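Local coordinates for protein diol-dehydratase (Roseburia inulinivorans, PDB 5I2A) that acts as a B12-independent glycyl radical enzyme that dehydrates 1,2-propanediol, at residues A[725-730]-A[833-838]; A[695-700]-A[827-832]; A[399-404]-A[762-767]. One frame throughout, in Å; residues are numbered along the deposited sequence.

Interaction 1 of 3, residues A[725-730]-A[833-838]; sequences PTSGFD and IIKRTE
Lys835, on helix 827-835, meets Ser727, its carbonyl O lying 3.3 Å from Ser727 CB while its CG rests more loosely against the same carbon. Its ammonium group is turned to Asp832, with which it forms a salt bridge, and is linked to Ser727 OG weakly, through a water that lies 2.6 Å from that oxygen. At Arg836 the closest approach is to the backbone: Ser727 OG packs 3.3 Å from Arg836 CA, with the first carbons of the side chain a little farther off, before the chain leads away to the carbonyl of Val815. A second water joins Ser727 OG to the backbone N of Thr837.

Thr837 carries the direct polar link. Its OG1, anti to the carbonyl carbon (chi1 -47°), accepts an almost straight bond from Gly728 N at 2.8 Å (174°) and donates to Asp730 OD1 at 2.5 Å, meeting that oxygen on its syn side. Asp730 OD2 is taken by Gln839. The bond from Phe729 N to Thr726 O closes the turn around Ser727 and Gly728. A valine in place of Thr837 would probably leave the N-H of Gly728 and one oxygen of Asp730 without their mate. A single hydroxyl, accepting from Gly728 N and donating to Asp730 OD1, thus clamps the turn to the C-terminal tail, and Asp730 is probably ionised, with a donor at each oxygen.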
loop_
_atom_site.group_PDB
_atom_site.type_symbol
_atom_site.label_atom_id
_atom_site.label_comp_id
_atom_site.label_asym_id
_atom_site.label_seq_id
_atom_site.Cartn_x
_atom_site.Cartn_y
_atom_site.Cartn_z
ATOM N N PRO A 725 -25.021 -37.062 5.077
ATOM C CA PRO A 725 -25.956 -37.478 4.028
ATOM C C PRO A 725 -27.168 -36.572 3.948
ATOM O O PRO A 725 -27.470 -35.852 4.894
ATOM C CB PRO A 725 -26.376 -38.887 4.460
ATOM C CG PRO A 725 -25.416 -39.273 5.544
ATOM C CD PRO A 725 -25.001 -38.009 6.200
ATOM N N THR A 726 -27.863 -36.631 2.822
ATOM C CA THR A 726 -29.066 -35.842 2.629
ATOM C C THR A 726 -30.176 -36.341 3.561
ATOM O O THR A 726 -30.340 -37.547 3.752
ATOM C CB THR A 726 -29.518 -35.894 1.164
ATOM O OG1 THR A 726 -28.678 -35.046 0.379
ATOM C CG2 THR A 726 -30.958 -35.442 1.013
ATOM N N SER A 727 -30.910 -35.411 4.162
ATOM C CA SER A 727 -32.019 -35.760 5.062
ATOM C C SER A 727 -33.012 -36.754 4.457
ATOM O O SER A 727 -33.509 -36.558 3.354
ATOM C CB SER A 727 -32.767 -34.497 5.476
ATOM O OG SER A 727 -31.891 -33.619 6.160
ATOM N N GLY A 728 -33.290 -37.828 5.187
ATOM C CA GLY A 728 -34.235 -38.833 4.734
ATOM C C GLY A 728 -33.613 -39.851 3.794
ATOM O O GLY A 728 -34.268 -40.811 3.423
ATOM N N PHE A 729 -32.356 -39.642 3.399
ATOM C CA PHE A 729 -31.683 -40.568 2.478
ATOM C C PHE A 729 -30.850 -41.588 3.239
ATOM O O PHE A 729 -30.578 -42.680 2.739
ATOM C CB PHE A 729 -30.787 -39.814 1.480
ATOM C CG PHE A 729 -31.523 -39.236 0.296
ATOM C CD1 PHE A 729 -32.909 -39.295 0.215
ATOM C CD2 PHE A 729 -30.821 -38.654 -0.747
ATOM C CE1 PHE A 729 -33.584 -38.773 -0.882
ATOM C CE2 PHE A 729 -31.480 -38.125 -1.845
ATOM C CZ PHE A 729 -32.871 -38.179 -1.912
ATOM N N ASP A 730 -30.422 -41.226 4.444
ATOM C CA ASP A 730 -29.676 -42.158 5.279
ATOM C C ASP A 730 -30.660 -42.984 6.112
ATOM O O ASP A 730 -31.168 -42.526 7.138
ATOM C CB ASP A 730 -28.676 -41.422 6.172
ATOM C CG ASP A 730 -29.299 -40.255 6.925
ATOM O OD1 ASP A 730 -30.133 -39.534 6.348
ATOM O OD2 ASP A 730 -28.962 -40.069 8.106
ATOM N N ILE A 833 -33.914 -27.791 9.737
ATOM C CA ILE A 833 -33.464 -28.486 10.933
ATOM C C ILE A 833 -34.431 -29.619 11.286
ATOM O O ILE A 833 -34.010 -30.727 11.621
ATOM C CB ILE A 833 -33.308 -27.490 12.101
ATOM C CG1 ILE A 833 -32.171 -26.506 11.775
ATOM C CG2 ILE A 833 -33.053 -28.223 13.425
ATOM C CD1 ILE A 833 -31.931 -25.428 12.806
ATOM N N ILE A 834 -35.725 -29.353 11.142
ATOM C CA ILE A 834 -36.746 -30.346 11.450
ATOM C C ILE A 834 -36.687 -31.567 10.533
ATOM O O ILE A 834 -36.853 -32.688 10.994
ATOM C CB ILE A 834 -38.164 -29.713 11.388
ATOM C CG1 ILE A 834 -38.366 -28.785 12.591
ATOM C CG2 ILE A 834 -39.231 -30.788 11.365
ATOM C CD1 ILE A 834 -39.585 -27.854 12.484
ATOM N N LYS A 835 -36.436 -31.378 9.240
ATOM C CA LYS A 835 -36.475 -32.537 8.361
ATOM C C LYS A 835 -35.180 -33.360 8.383
ATOM O O LYS A 835 -35.117 -34.401 7.742
ATOM C CB LYS A 835 -36.805 -32.128 6.925
ATOM C CG LYS A 835 -35.639 -31.655 6.106
ATOM C CD LYS A 835 -36.021 -31.539 4.628
ATOM C CE LYS A 835 -34.840 -31.000 3.805
ATOM N NZ LYS A 835 -34.561 -29.555 4.080
ATOM N N ARG A 836 -34.164 -32.909 9.117
ATOM C CA ARG A 836 -32.942 -33.702 9.257
ATOM C C ARG A 836 -33.283 -35.087 9.795
ATOM O O ARG A 836 -34.180 -35.231 10.623
ATOM C CB ARG A 836 -31.938 -33.020 10.180
ATOM C CG ARG A 836 -31.299 -31.772 9.578
ATOM C CD ARG A 836 -30.385 -31.103 10.584
ATOM N NE ARG A 836 -29.866 -29.823 10.102
ATOM C CZ ARG A 836 -29.111 -29.009 10.831
ATOM N NH1 ARG A 836 -28.771 -29.349 12.073
ATOM N NH2 ARG A 836 -28.684 -27.861 10.315
ATOM N N THR A 837 -32.593 -36.097 9.290
ATOM C CA THR A 837 -32.843 -37.485 9.692
ATOM C C THR A 837 -32.708 -37.683 11.201
ATOM O O THR A 837 -31.720 -37.291 11.810
ATOM C CB THR A 837 -31.884 -38.452 8.985
ATOM O OG1 THR A 837 -31.843 -38.139 7.589
ATOM C CG2 THR A 837 -32.339 -39.895 9.172
ATOM N N GLU A 838 -33.733 -38.262 11.808
ATOM C CA GLU A 838 -33.674 -38.618 13.218
ATOM C C GLU A 838 -33.167 -40.050 13.341
ATOM O O GLU A 838 -33.801 -40.964 12.830
ATOM C CB GLU A 838 -35.052 -38.476 13.868
ATOM C CG GLU A 838 -35.128 -39.125 15.225
ATOM C CD GLU A 838 -36.555 -39.230 15.729
ATOM O OE1 GLU A 838 -37.247 -38.190 15.814
ATOM O OE2 GLU A 838 -36.975 -40.363 16.028
HETATM O O HOH W 1 -32.512 -31.082 6.340
HETATM O O HOH W 2 -30.130 -34.921 7.927
#

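Interaction 2 of 3, residues A[695-700]-A[827-832]; sequences PVSANV and KSLQDD
Val700 and Leu829 bring their CA atoms to 6.6 Å where segment 695-700, after a type II' turn from Pro695 to Ala698, leads into the short helix 699-703 beside helix 827-835. Val700 uses both methyls. CG2 lies 3.7 Å from Asp832 CB and also touches Leu829 CD1, whereas CG1 comes to 3.9 Å from Ser828 OG. Next to it, Leu829 sends CD2 against Ser697 CB at 3.9 Å; the hydroxyl of Ser697 is engaged on another side, by Glu336 O and Ala339 N.

Asn699 and Asp832 meet tip to tip. With Asn699 CG set between its own N and carbonyl carbon (chi1 62°), ND2 donates to Asp832 OD2 at 2.9 Å. The oxygen lies close to the amide plane, but the donor approaches from above the carboxylate plane, the two planes being 52° apart. ND2 also donates to Val719 O, and Asp832 OD1 forms a salt bridge with Lys835.

Pro695 and Ser697 touch Ala816 and Tyr818, the neighbours of Gly817, the predicted site of the glycyl radical, so the turn lies close beside that loop. Chemically, the buried carboxylate of Asp832 has a separate partner for each oxygen, a neutral amide and a lysine, which would be expected to stabilise its negative charge where Val700 covers its CB.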
loop_
_atom_site.group_PDB
_atom_site.type_symbol
_atom_site.label_atom_id
_atom_site.label_comp_id
_atom_site.label_asym_id
_atom_site.label_seq_id
_atom_site.Cartn_x
_atom_site.Cartn_y
_atom_site.Cartn_z
ATOM N N PRO A 695 -21.359 -25.674 6.491
ATOM C CA PRO A 695 -22.378 -24.816 5.872
ATOM C C PRO A 695 -22.820 -23.574 6.643
ATOM O O PRO A 695 -23.486 -22.739 6.036
ATOM C CB PRO A 695 -23.561 -25.766 5.751
ATOM C CG PRO A 695 -23.482 -26.541 7.046
ATOM C CD PRO A 695 -21.976 -26.732 7.311
ATOM N N VAL A 696 -22.473 -23.456 7.923
ATOM C CA VAL A 696 -23.104 -22.472 8.807
ATOM C C VAL A 696 -24.620 -22.633 8.605
ATOM O O VAL A 696 -25.099 -23.755 8.676
ATOM C CB VAL A 696 -22.619 -21.037 8.563
ATOM C CG1 VAL A 696 -22.881 -20.181 9.816
ATOM C CG2 VAL A 696 -21.116 -21.038 8.266
ATOM N N SER A 697 -25.377 -21.575 8.310
ATOM C CA SER A 697 -26.787 -21.806 7.984
ATOM C C SER A 697 -27.055 -21.559 6.493
ATOM O O SER A 697 -28.206 -21.480 6.062
ATOM C CB SER A 697 -27.714 -20.929 8.847
ATOM O OG SER A 697 -27.640 -19.550 8.517
ATOM N N ALA A 698 -25.984 -21.482 5.712
ATOM C CA ALA A 698 -26.063 -21.016 4.327
ATOM C C ALA A 698 -26.494 -22.074 3.327
ATOM O O ALA A 698 -26.681 -21.767 2.144
ATOM C CB ALA A 698 -24.716 -20.427 3.899
ATOM N N ASN A 699 -26.658 -23.316 3.782
ATOM C CA ASN A 699 -27.122 -24.362 2.891
ATOM C C ASN A 699 -28.580 -24.099 2.491
ATOM O O ASN A 699 -29.008 -24.513 1.432
ATOM C CB ASN A 699 -26.981 -25.743 3.524
ATOM C CG ASN A 699 -27.824 -25.889 4.782
ATOM O OD1 ASN A 699 -27.719 -25.092 5.704
ATOM N ND2 ASN A 699 -28.684 -26.887 4.801
ATOM N N VAL A 700 -29.317 -23.373 3.323
ATOM C CA VAL A 700 -30.691 -23.004 2.970
ATOM C C VAL A 700 -30.722 -21.921 1.862
ATOM O O VAL A 700 -31.275 -22.174 0.804
ATOM C CB VAL A 700 -31.474 -22.566 4.229
ATOM C CG1 VAL A 700 -32.829 -21.982 3.856
ATOM C CG2 VAL A 700 -31.601 -23.762 5.181
ATOM N N LYS A 827 -38.620 -19.530 9.524
ATOM C CA LYS A 827 -39.326 -20.766 9.209
ATOM C C LYS A 827 -38.533 -21.681 8.272
ATOM O O LYS A 827 -38.498 -22.899 8.464
ATOM C CB LYS A 827 -40.689 -20.466 8.581
ATOM C CG LYS A 827 -41.429 -21.733 8.213
ATOM C CD LYS A 827 -42.774 -21.466 7.560
ATOM C CE LYS A 827 -43.301 -22.745 6.906
ATOM N NZ LYS A 827 -43.233 -23.908 7.852
ATOM N N SER A 828 -37.908 -21.110 7.248
ATOM C CA SER A 828 -37.186 -21.946 6.294
ATOM C C SER A 828 -35.991 -22.658 6.961
ATOM O O SER A 828 -35.699 -23.814 6.661
ATOM C CB SER A 828 -36.734 -21.121 5.081
ATOM O OG SER A 828 -35.835 -20.095 5.456
ATOM N N LEU A 829 -35.306 -21.982 7.872
ATOM C CA LEU A 829 -34.182 -22.621 8.560
ATOM C C LEU A 829 -34.692 -23.642 9.583
ATOM O O LEU A 829 -34.167 -24.741 9.684
ATOM C CB LEU A 829 -33.289 -21.574 9.229
ATOM C CG LEU A 829 -32.097 -22.110 10.028
ATOM C CD1 LEU A 829 -31.230 -23.039 9.191
ATOM C CD2 LEU A 829 -31.281 -20.947 10.541
ATOM N N GLN A 830 -35.727 -23.270 10.332
ATOM C CA GLN A 830 -36.384 -24.217 11.235
ATOM C C GLN A 830 -36.812 -25.478 10.498
ATOM O O GLN A 830 -36.585 -26.581 10.975
ATOM C CB GLN A 830 -37.612 -23.590 11.893
ATOM C CG GLN A 830 -37.335 -22.477 12.894
ATOM C CD GLN A 830 -38.636 -21.932 13.470
ATOM O OE1 GLN A 830 -39.697 -22.144 12.895
ATOM N NE2 GLN A 830 -38.558 -21.228 14.594
ATOM N N ASP A 831 -37.437 -25.311 9.334
ATOM C CA ASP A 831 -37.873 -26.467 8.553
ATOM C C ASP A 831 -36.701 -27.351 8.132
ATOM O O ASP A 831 -36.828 -28.565 8.100
ATOM C CB ASP A 831 -38.644 -26.038 7.302
ATOM C CG ASP A 831 -40.019 -25.450 7.620
ATOM O OD1 ASP A 831 -40.488 -25.567 8.774
ATOM O OD2 ASP A 831 -40.634 -24.893 6.691
ATOM N N ASP A 832 -35.572 -26.734 7.779
ATOM C CA ASP A 832 -34.404 -27.507 7.384
ATOM C C ASP A 832 -33.944 -28.381 8.551
ATOM O O ASP A 832 -33.634 -29.550 8.382
ATOM C CB ASP A 832 -33.259 -26.599 6.914
ATOM C CG ASP A 832 -32.146 -27.383 6.220
ATOM O OD1 ASP A 832 -32.455 -28.142 5.287
ATOM O OD2 ASP A 832 -30.971 -27.251 6.611
#

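Interaction 3 of 3, residues A[399-404]-A[762-767]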
loop_
_atom_site.group_PDB
_atom_site.type_symbol
_atom_site.label_atom_id
_atom_site.label_comp_id
_atom_site.label_asym_id
_atom_site.label_seq_id
_atom_site.Cartn_x
_atom_site.Cartn_y
_atom_site.Cartn_z
ATOM N N GLU A 399 -23.354 -35.832 28.667
ATOM C CA GLU A 399 -24.450 -35.344 29.496
ATOM C C GLU A 399 -24.960 -33.992 29.018
ATOM O O GLU A 399 -26.164 -33.747 29.002
ATOM C CB GLU A 399 -24.016 -35.232 30.963
ATOM C CG GLU A 399 -23.849 -36.572 31.667
ATOM C CD GLU A 399 -23.062 -36.470 32.976
ATOM O OE1 GLU A 399 -22.727 -37.529 33.551
ATOM O OE2 GLU A 399 -22.767 -35.340 33.419
ATOM N N LEU A 400 -24.039 -33.111 28.644
ATOM C CA LEU A 400 -24.434 -31.818 28.114
ATOM C C LEU A 400 -25.154 -31.986 26.781
ATOM O O LEU A 400 -26.179 -31.366 26.552
ATOM C CB LEU A 400 -23.227 -30.892 27.945
ATOM C CG LEU A 400 -23.557 -29.460 27.527
ATOM C CD1 LEU A 400 -24.389 -28.760 28.591
ATOM C CD2 LEU A 400 -22.273 -28.679 27.255
ATOM N N THR A 401 -24.616 -32.832 25.908
ATOM C CA THR A 401 -25.234 -33.042 24.607
ATOM C C THR A 401 -26.663 -33.576 24.764
ATOM O O THR A 401 -27.565 -33.183 24.036
ATOM C CB THR A 401 -24.405 -34.002 23.743
ATOM O OG1 THR A 401 -23.081 -33.481 23.605
ATOM C CG2 THR A 401 -25.025 -34.163 22.362
ATOM N N ARG A 402 -26.855 -34.453 25.742
ATOM C CA ARG A 402 -28.159 -35.039 26.015
ATOM C C ARG A 402 -29.217 -33.973 26.339
ATOM O O ARG A 402 -30.384 -34.172 26.049
ATOM C CB ARG A 402 -28.042 -36.043 27.169
ATOM C CG ARG A 402 -29.333 -36.758 27.548
ATOM C CD ARG A 402 -29.243 -37.127 29.018
ATOM N NE ARG A 402 -28.822 -38.484 29.198
ATOM C CZ ARG A 402 -28.250 -38.982 30.287
ATOM N NH1 ARG A 402 -27.958 -38.230 31.345
ATOM N NH2 ARG A 402 -27.947 -40.259 30.288
ATOM N N THR A 403 -28.811 -32.840 26.912
ATOM C CA THR A 403 -29.787 -31.786 27.203
ATOM C C THR A 403 -30.413 -31.213 25.941
ATOM O O THR A 403 -31.410 -30.507 26.027
ATOM C CB THR A 403 -29.186 -30.599 27.987
ATOM O OG1 THR A 403 -28.329 -29.852 27.123
ATOM C CG2 THR A 403 -28.435 -31.062 29.252
ATOM N N GLY A 404 -29.821 -31.486 24.776
ATOM C CA GLY A 404 -30.359 -30.954 23.532
ATOM C C GLY A 404 -29.786 -29.608 23.103
ATOM O O GLY A 404 -30.119 -29.084 22.038
ATOM N N THR A 762 -34.205 -40.793 23.293
ATOM C CA THR A 762 -34.103 -42.140 23.850
ATOM C C THR A 762 -32.726 -42.746 23.597
ATOM O O THR A 762 -32.273 -43.588 24.358
ATOM C CB THR A 762 -35.169 -43.086 23.276
ATOM O OG1 THR A 762 -35.142 -43.014 21.849
ATOM C CG2 THR A 762 -36.567 -42.687 23.782
ATOM N N ALA A 763 -32.057 -42.311 22.534
ATOM C CA ALA A 763 -30.727 -42.841 22.226
ATOM C C ALA A 763 -29.720 -42.496 23.319
ATOM O O ALA A 763 -28.759 -43.214 23.516
ATOM C CB ALA A 763 -30.232 -42.312 20.849
ATOM N N MET A 764 -29.955 -41.412 24.049
ATOM C CA MET A 764 -28.993 -40.956 25.058
ATOM C C MET A 764 -29.350 -41.376 26.488
ATOM O O MET A 764 -28.617 -41.086 27.429
ATOM C CB MET A 764 -28.870 -39.435 25.013
ATOM C CG MET A 764 -28.791 -38.887 23.614
ATOM S SD MET A 764 -27.096 -38.884 23.048
ATOM C CE MET A 764 -26.435 -37.578 24.037
ATOM N N ALA A 765 -30.482 -42.045 26.651
ATOM C CA ALA A 765 -31.007 -42.322 27.988
ATOM C C ALA A 765 -30.075 -43.223 28.819
ATOM O O ALA A 765 -29.568 -44.224 28.329
ATOM C CB ALA A 765 -32.405 -42.946 27.875
ATOM N N GLY A 766 -29.852 -42.844 30.075
ATOM C CA GLY A 766 -29.081 -43.648 31.006
ATOM C C GLY A 766 -27.589 -43.631 30.756
ATOM O O GLY A 766 -27.127 -43.069 29.763
ATOM N N GLU A 767 -26.833 -44.252 31.656
ATOM C CA GLU A 767 -25.389 -44.375 31.487
ATOM C C GLU A 767 -25.062 -45.169 30.237
ATOM O O GLU A 767 -24.125 -44.827 29.511
ATOM C CB GLU A 767 -24.732 -45.038 32.704
ATOM C CG GLU A 767 -24.791 -44.205 33.963
ATOM C CD GLU A 767 -24.145 -42.838 33.799
ATOM O OE1 GLU A 767 -24.881 -41.826 33.820
ATOM O OE2 GLU A 767 -22.904 -42.773 33.655
HETATM O O HOH W 3 -21.972 -39.927 33.632
HETATM O O HOH W 4 -27.281 -41.159 32.641
#
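Met764 folds its side chain over the backbone of helix 391-402 at Arg402, its CE methyl lying 3.6 Å from Arg402 N and almost as near to Arg402 CA. Bends at chi2 and chi3 (-71° at the latter) bring CE back to the helix, where it also touches Thr401 CG2 at 4.1 Å, the two side chains crossing at about a right angle. Nearer its root, Met764 CB packs 3.7 Å from Arg402 CG as the two side chains slide past each other in opposite directions. Phe773 and Val792 lie against the methionine as well, and Thr401 turns its hydroxyl to Leu407 O, Tyr410 OH and Ala397 O.

While its aliphatic part covers Met764 CB, Arg402 uses its guanidinium to grip the Met764 carbonyl side-on. NE donates to Met764 O at 3.2 Å and NH2 to the same oxygen at 3.1 Å, so one acceptor takes two N-H groups. That oxygen is nearly coplanar with the guanidinium, yet the donors reach it differently: NH2 lies in the carbonyl plane and NE well above it. NH2 also donates to a water, 2.6 Å away, that in turn donates a hydrogen bond to Glu767 OE1. A second water donates both to Glu399 OE1 and to Glu767 OE2, and so would temper the repulsion between two like-charged carboxylates.

Helix 766-781 crosses over between the adjacent parallel strands 756-759 and 787-792, and helix 391-402 does the same between 380-385 and 409-412. The contact therefore joins two beta-alpha-beta crossovers beside the place where strands 409-412 and 787-792 pair antiparallel, an arrangement consistent with the alpha/beta barrel of glycyl radical enzymes.

Along the chain the six segments run 399-404, 695-700, 725-730, 762-767, 827-832 and 833-838, and every pair of contacts crosses. Interactions 1 and 2 share helix 827-835, their centres 13 Å apart: interaction 2 holds its earlier turns to segment 695-700, and interaction 1 its later part and the following tail to the loop before helix 734-741. Interaction 3 stands apart, its centre 20 Å from that of interaction 1 and 25 Å from that of interaction 2, and ties helix 391-402 to the lead-in of helix 766-781. Interactions 2 and 3 fasten the C-terminal region, which includes the predicted radical glycine, to earlier parts of the fold, while interaction 1 closes that region on itself.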